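Local coordinates for DNA repair protein RAD7 (Saccharomyces cerevisiae, PDB 5ZB2) that takes part in global genome nucleotide excision repair of non-transcribed DNA and binds Elc1, this chain holding its leucine-rich repeat domain, at residues F288-R302 with E314-N328. Residues are numbered along the deposited sequence; the frame is centred on the assembly and turned at random.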
loop_
_atom_site.group_PDB
_atom_site.type_symbol
_atom_site.label_atom_id
_atom_site.label_comp_id
_atom_site.label_asym_id
_atom_site.label_seq_id
_atom_site.Cartn_x
_atom_site.Cartn_y
_atom_site.Cartn_z
ATOM N N PHE A 288 -21.683 49.137 -4.626
ATOM C CA PHE A 288 -20.540 49.317 -5.514
ATOM C C PHE A 288 -20.098 50.776 -5.587
ATOM O O PHE A 288 -18.901 51.049 -5.734
ATOM C CB PHE A 288 -20.870 48.794 -6.915
ATOM C CG PHE A 288 -20.924 47.288 -7.015
ATOM C CD1 PHE A 288 -20.055 46.489 -6.286
ATOM C CD2 PHE A 288 -21.846 46.676 -7.842
ATOM C CE1 PHE A 288 -20.109 45.110 -6.384
ATOM C CE2 PHE A 288 -21.902 45.296 -7.946
ATOM C CZ PHE A 288 -21.037 44.514 -7.217
ATOM N N SER A 289 -21.030 51.727 -5.491
ATOM C CA SER A 289 -20.631 53.127 -5.553
ATOM C C SER A 289 -19.829 53.543 -4.328
ATOM O O SER A 289 -19.085 54.525 -4.395
ATOM C CB SER A 289 -21.857 54.027 -5.704
ATOM O OG SER A 289 -22.599 54.083 -4.500
ATOM N N LYS A 290 -19.946 52.808 -3.222
ATOM C CA LYS A 290 -19.232 53.173 -2.003
ATOM C C LYS A 290 -17.776 52.722 -2.037
ATOM O O LYS A 290 -16.900 53.415 -1.509
ATOM C CB LYS A 290 -19.938 52.569 -0.791
ATOM C CG LYS A 290 -19.213 52.804 0.523
ATOM C CD LYS A 290 -19.908 52.100 1.666
ATOM C CE LYS A 290 -19.312 52.489 3.006
ATOM N NZ LYS A 290 -17.882 52.090 3.128
ATOM N N VAL A 291 -17.495 51.572 -2.642
ATOM C CA VAL A 291 -16.184 50.948 -2.538
ATOM C C VAL A 291 -15.465 51.028 -3.878
ATOM O O VAL A 291 -16.063 51.268 -4.930
ATOM C CB VAL A 291 -16.286 49.484 -2.061
ATOM C CG1 VAL A 291 -17.006 49.418 -0.723
ATOM C CG2 VAL A 291 -16.996 48.619 -3.101
ATOM N N GLU A 292 -14.152 50.821 -3.823
ATOM C CA GLU A 292 -13.302 50.766 -5.005
ATOM C C GLU A 292 -12.821 49.334 -5.184
ATOM O O GLU A 292 -12.160 48.781 -4.298
ATOM C CB GLU A 292 -12.117 51.722 -4.877
ATOM C CG GLU A 292 -12.514 53.183 -4.777
ATOM C CD GLU A 292 -11.315 54.110 -4.695
ATOM O OE1 GLU A 292 -10.175 53.605 -4.612
ATOM O OE2 GLU A 292 -11.513 55.343 -4.714
ATOM N N LEU A 293 -13.155 48.737 -6.327
ATOM C CA LEU A 293 -12.825 47.343 -6.592
ATOM C C LEU A 293 -11.701 47.231 -7.614
ATOM O O LEU A 293 -11.854 46.567 -8.645
ATOM C CB LEU A 293 -14.071 46.605 -7.081
ATOM C CG LEU A 293 -15.225 46.607 -6.078
ATOM C CD1 LEU A 293 -16.535 46.237 -6.748
ATOM C CD2 LEU A 293 -14.916 45.648 -4.942
ATOM N N ASN A 294 -10.563 47.868 -7.324
ATOM C CA ASN A 294 -9.450 47.936 -8.263
ATOM C C ASN A 294 -8.703 46.617 -8.409
ATOM O O ASN A 294 -7.811 46.527 -9.259
ATOM C CB ASN A 294 -8.461 49.021 -7.827
ATOM C CG ASN A 294 -9.051 50.415 -7.901
ATOM O OD1 ASN A 294 -9.864 50.712 -8.777
ATOM N ND2 ASN A 294 -8.640 51.280 -6.982
ATOM N N ASN A 295 -9.034 45.602 -7.609
ATOM C CA ASN A 295 -8.333 44.324 -7.645
ATOM C C ASN A 295 -9.236 43.167 -8.056
ATOM O O ASN A 295 -8.812 42.008 -7.983
ATOM C CB ASN A 295 -7.704 44.030 -6.280
ATOM C CG ASN A 295 -6.761 45.127 -5.824
ATOM O OD1 ASN A 295 -7.152 46.032 -5.084
ATOM N ND2 ASN A 295 -5.511 45.056 -6.266
ATOM N N LEU A 296 -10.463 43.443 -8.486
ATOM C CA LEU A 296 -11.405 42.375 -8.795
ATOM C C LEU A 296 -11.002 41.686 -10.095
ATOM O O LEU A 296 -11.000 42.304 -11.164
ATOM C CB LEU A 296 -12.821 42.932 -8.888
ATOM C CG LEU A 296 -13.952 41.902 -8.945
ATOM C CD1 LEU A 296 -14.000 41.062 -7.679
ATOM C CD2 LEU A 296 -15.288 42.592 -9.177
ATOM N N ILE A 297 -10.660 40.406 -9.995
ATOM C CA ILE A 297 -10.212 39.619 -11.134
ATOM C C ILE A 297 -11.344 38.785 -11.715
ATOM O O ILE A 297 -11.431 38.610 -12.931
ATOM C CB ILE A 297 -9.022 38.727 -10.711
ATOM C CG1 ILE A 297 -7.829 39.586 -10.281
ATOM C CG2 ILE A 297 -8.620 37.765 -11.825
ATOM C CD1 ILE A 297 -7.276 40.495 -11.365
ATOM N N GLU A 298 -12.219 38.272 -10.855
ATOM C CA GLU A 298 -13.291 37.382 -11.264
ATOM C C GLU A 298 -14.570 37.795 -10.559
ATOM O O GLU A 298 -14.562 38.068 -9.355
ATOM C CB GLU A 298 -12.944 35.927 -10.928
ATOM C CG GLU A 298 -13.918 34.898 -11.467
ATOM C CD GLU A 298 -13.539 33.488 -11.055
ATOM O OE1 GLU A 298 -14.395 32.782 -10.482
ATOM O OE2 GLU A 298 -12.378 33.093 -11.291
ATOM N N CYS A 299 -15.667 37.843 -11.313
ATOM C CA CYS A 299 -16.958 38.222 -10.756
ATOM C C CYS A 299 -18.061 37.464 -11.480
ATOM O O CYS A 299 -18.064 37.408 -12.713
ATOM C CB CYS A 299 -17.187 39.729 -10.876
ATOM S SG CYS A 299 -18.735 40.284 -10.141
ATOM N N SER A 300 -18.995 36.895 -10.716
ATOM C CA SER A 300 -20.121 36.163 -11.284
ATOM C C SER A 300 -21.415 36.554 -10.589
ATOM O O SER A 300 -21.483 36.577 -9.355
ATOM C CB SER A 300 -19.923 34.651 -11.171
ATOM O OG SER A 300 -21.081 33.964 -11.626
ATOM N N PHE A 301 -22.438 36.850 -11.389
ATOM C CA PHE A 301 -23.795 37.078 -10.909
ATOM C C PHE A 301 -24.772 36.091 -11.542
ATOM O O PHE A 301 -25.956 36.394 -11.703
ATOM C CB PHE A 301 -24.239 38.513 -11.189
ATOM C CG PHE A 301 -23.371 39.561 -10.551
ATOM C CD1 PHE A 301 -23.234 39.622 -9.176
ATOM C CD2 PHE A 301 -22.706 40.495 -11.328
ATOM C CE1 PHE A 301 -22.437 40.590 -8.585
ATOM C CE2 PHE A 301 -21.910 41.469 -10.743
ATOM C CZ PHE A 301 -21.775 41.514 -9.373
ATOM N N ARG A 302 -24.286 34.901 -11.898
ATOM C CA ARG A 302 -25.113 33.899 -12.561
ATOM C C ARG A 302 -26.437 33.711 -11.834
ATOM O O ARG A 302 -26.465 33.390 -10.642
ATOM C CB ARG A 302 -24.362 32.565 -12.638
ATOM C CG ARG A 302 -25.131 31.461 -13.363
ATOM C CD ARG A 302 -24.368 30.142 -13.379
ATOM N NE ARG A 302 -24.220 29.602 -12.033
ATOM C CZ ARG A 302 -25.174 28.951 -11.376
ATOM N NH1 ARG A 302 -26.361 28.748 -11.938
ATOM N NH2 ARG A 302 -24.942 28.504 -10.149
ATOM N N GLU A 314 -22.224 50.493 -12.131
ATOM C CA GLU A 314 -21.530 50.910 -10.916
ATOM C C GLU A 314 -20.324 50.020 -10.641
ATOM O O GLU A 314 -19.286 50.499 -10.168
ATOM C CB GLU A 314 -22.491 50.894 -9.727
ATOM C CG GLU A 314 -23.590 51.955 -9.777
ATOM C CD GLU A 314 -23.057 53.379 -9.655
ATOM O OE1 GLU A 314 -21.866 53.554 -9.320
ATOM O OE2 GLU A 314 -23.835 54.326 -9.895
ATOM N N LEU A 315 -20.440 48.721 -10.930
ATOM C CA LEU A 315 -19.306 47.817 -10.758
ATOM C C LEU A 315 -18.133 48.240 -11.636
ATOM O O LEU A 315 -17.003 48.389 -11.158
ATOM C CB LEU A 315 -19.726 46.379 -11.078
ATOM C CG LEU A 315 -18.608 45.329 -11.123
ATOM C CD1 LEU A 315 -17.962 45.152 -9.759
ATOM C CD2 LEU A 315 -19.136 43.997 -11.639
ATOM N N LEU A 316 -18.387 48.440 -12.931
ATOM C CA LEU A 316 -17.310 48.761 -13.864
ATOM C C LEU A 316 -16.699 50.127 -13.569
ATOM O O LEU A 316 -15.473 50.284 -13.601
ATOM C CB LEU A 316 -17.836 48.713 -15.297
ATOM C CG LEU A 316 -18.410 47.370 -15.752
ATOM C CD1 LEU A 316 -19.167 47.545 -17.051
ATOM C CD2 LEU A 316 -17.311 46.331 -15.909
ATOM N N LEU A 317 -17.532 51.127 -13.281
ATOM C CA LEU A 317 -17.045 52.488 -13.094
ATOM C C LEU A 317 -16.353 52.711 -11.754
ATOM O O LEU A 317 -15.764 53.778 -11.556
ATOM C CB LEU A 317 -18.202 53.481 -13.239
ATOM C CG LEU A 317 -18.494 53.962 -14.664
ATOM C CD1 LEU A 317 -18.666 52.794 -15.620
ATOM C CD2 LEU A 317 -19.732 54.848 -14.685
ATOM N N ASN A 318 -16.401 51.751 -10.833
ATOM C CA ASN A 318 -15.787 51.902 -9.517
ATOM C C ASN A 318 -14.552 51.016 -9.363
ATOM O O ASN A 318 -14.280 50.486 -8.284
ATOM C CB ASN A 318 -16.802 51.618 -8.413
ATOM C CG ASN A 318 -17.749 52.789 -8.177
ATOM O OD1 ASN A 318 -17.474 53.670 -7.363
ATOM N ND2 ASN A 318 -18.866 52.806 -8.897
ATOM N N GLY A 319 -13.788 50.845 -10.449
ATOM C CA GLY A 319 -12.483 50.216 -10.415
ATOM C C GLY A 319 -12.410 48.881 -11.136
ATOM O O GLY A 319 -11.367 48.560 -11.720
ATOM N N ALA A 320 -13.491 48.100 -11.112
ATOM C CA ALA A 320 -13.433 46.738 -11.628
ATOM C C ALA A 320 -13.177 46.690 -13.129
ATOM O O ALA A 320 -12.677 45.675 -13.626
ATOM C CB ALA A 320 -14.730 46.001 -11.300
ATOM N N ARG A 321 -13.503 47.760 -13.857
ATOM C CA ARG A 321 -13.355 47.756 -15.309
ATOM C C ARG A 321 -11.940 47.378 -15.731
ATOM O O ARG A 321 -11.750 46.628 -16.694
ATOM C CB ARG A 321 -13.731 49.134 -15.864
ATOM C CG ARG A 321 -13.224 49.427 -17.275
ATOM C CD ARG A 321 -13.495 50.865 -17.670
ATOM N NE ARG A 321 -14.908 51.104 -17.944
ATOM C CZ ARG A 321 -15.414 52.286 -18.282
ATOM N NH1 ARG A 321 -14.625 53.348 -18.386
ATOM N NH2 ARG A 321 -16.713 52.408 -18.517
ATOM N N ASP A 322 -10.936 47.891 -15.027
ATOM C CA ASP A 322 -9.549 47.744 -15.440
ATOM C C ASP A 322 -8.901 46.457 -14.946
ATOM O O ASP A 322 -7.803 46.123 -15.404
ATOM C CB ASP A 322 -8.735 48.943 -14.945
ATOM C CG ASP A 322 -9.241 50.257 -15.507
ATOM O OD1 ASP A 322 -9.548 50.307 -16.719
ATOM O OD2 ASP A 322 -9.342 51.236 -14.737
ATOM N N SER A 323 -9.547 45.724 -14.037
ATOM C CA SER A 323 -8.953 44.536 -13.444
ATOM C C SER A 323 -9.646 43.233 -13.823
ATOM O O SER A 323 -9.002 42.184 -13.780
ATOM C CB SER A 323 -8.943 44.666 -11.913
ATOM O OG SER A 323 -10.235 44.972 -11.422
ATOM N N LEU A 324 -10.922 43.270 -14.198
ATOM C CA LEU A 324 -11.659 42.041 -14.458
ATOM C C LEU A 324 -11.032 41.244 -15.598
ATOM O O LEU A 324 -10.663 41.796 -16.638
ATOM C CB LEU A 324 -13.117 42.360 -14.792
ATOM C CG LEU A 324 -14.024 42.726 -13.617
ATOM C CD1 LEU A 324 -15.330 43.327 -14.114
ATOM C CD2 LEU A 324 -14.297 41.499 -12.759
ATOM N N ARG A 325 -10.921 39.928 -15.393
ATOM C CA ARG A 325 -10.481 38.998 -16.425
ATOM C C ARG A 325 -11.572 38.041 -16.878
ATOM O O ARG A 325 -11.537 37.582 -18.023
ATOM C CB ARG A 325 -9.280 38.178 -15.932
ATOM C CG ARG A 325 -8.187 39.003 -15.256
ATOM C CD ARG A 325 -7.692 40.135 -16.140
ATOM N NE ARG A 325 -6.819 41.059 -15.417
ATOM C CZ ARG A 325 -5.488 41.031 -15.441
ATOM N NH1 ARG A 325 -4.837 40.122 -16.157
ATOM N NH2 ARG A 325 -4.804 41.925 -14.744
ATOM N N SER A 326 -12.535 37.726 -16.011
ATOM C CA SER A 326 -13.703 36.944 -16.392
ATOM C C SER A 326 -14.923 37.503 -15.677
ATOM O O SER A 326 -14.847 37.883 -14.504
ATOM C CB SER A 326 -13.529 35.453 -16.064
ATOM O OG SER A 326 -13.393 35.239 -14.675
ATOM N N LEU A 327 -16.045 37.552 -16.392
ATOM C CA LEU A 327 -17.284 38.120 -15.879
ATOM C C LEU A 327 -18.441 37.248 -16.336
ATOM O O LEU A 327 -18.531 36.907 -17.519
ATOM C CB LEU A 327 -17.474 39.559 -16.370
ATOM C CG LEU A 327 -18.717 40.304 -15.879
ATOM C CD1 LEU A 327 -18.623 40.599 -14.390
ATOM C CD2 LEU A 327 -18.905 41.587 -16.668
ATOM N N ASN A 328 -19.325 36.896 -15.406
ATOM C CA ASN A 328 -20.438 35.991 -15.675
ATOM C C ASN A 328 -21.747 36.718 -15.393
ATOM O O ASN A 328 -22.077 36.980 -14.232
ATOM C CB ASN A 328 -20.321 34.725 -14.827
ATOM C CG ASN A 328 -21.398 33.702 -15.141
ATOM O OD1 ASN A 328 -22.462 34.033 -15.670
ATOM N ND2 ASN A 328 -21.127 32.447 -14.804
#
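Cys299 and Leu327 pair at the centre of two short parallel strands, 298-300 and 326-328, whose axes run 4.8 Å apart at 7°, tied by hydrogen bonds that include Cys299 N to Ser326 O, Asn328 N to Cys299 O (3.0 Å) and Phe301 N to Asn328 O. They illustrate how a leucine-rich repeat solenoid stacks one coil on the next. Between strands and helices, Leu315 fills the core with both branches. Its CG stands anti to the backbone N (chi1 172°), which carries CD1 over one face of the Phe288 ring, 4.1 Å from the centroid, and against Leu293 CD1 and Leu296 CD2. The other methyl, CD2, meets the edge of the Phe301 ring in its plane and lies near Cys299 SG. Asn318 O takes a nearly straight hydrogen bond from Leu293 N (2.9 Å). The Asn318 side chain packs against Phe288 O, its amide held by ND2 to Glu314 O (2.7 Å), in the carbonyl plane and on a lone pair. With an alanine here, Glu314 O would probably lose its side-chain donor and a gap is likely to open beside the carbonyl of Phe288. Glycine suits the next position, Gly319, because its positive phi (113°) would press a CB against the preceding carbonyl O, and that CB would also run into Asn294 OD1. Further along, Ser323 OG donates to Leu296 O (2.8 Å), while Arg325 folds back so that NE reaches Ser323 O, its CG resting on Ile297 CG2. Strand 270-272 flanks strand 298-300, touching Ser300 and, just ahead of the strand, Leu296; Ser300 is bonded to Glu274, which also bridges Arg302. Beyond Leu327 and Asn328, strand 350-352 continues the solenoid, with helices 281-290 and 309-320 side by side on its outer, convex surface.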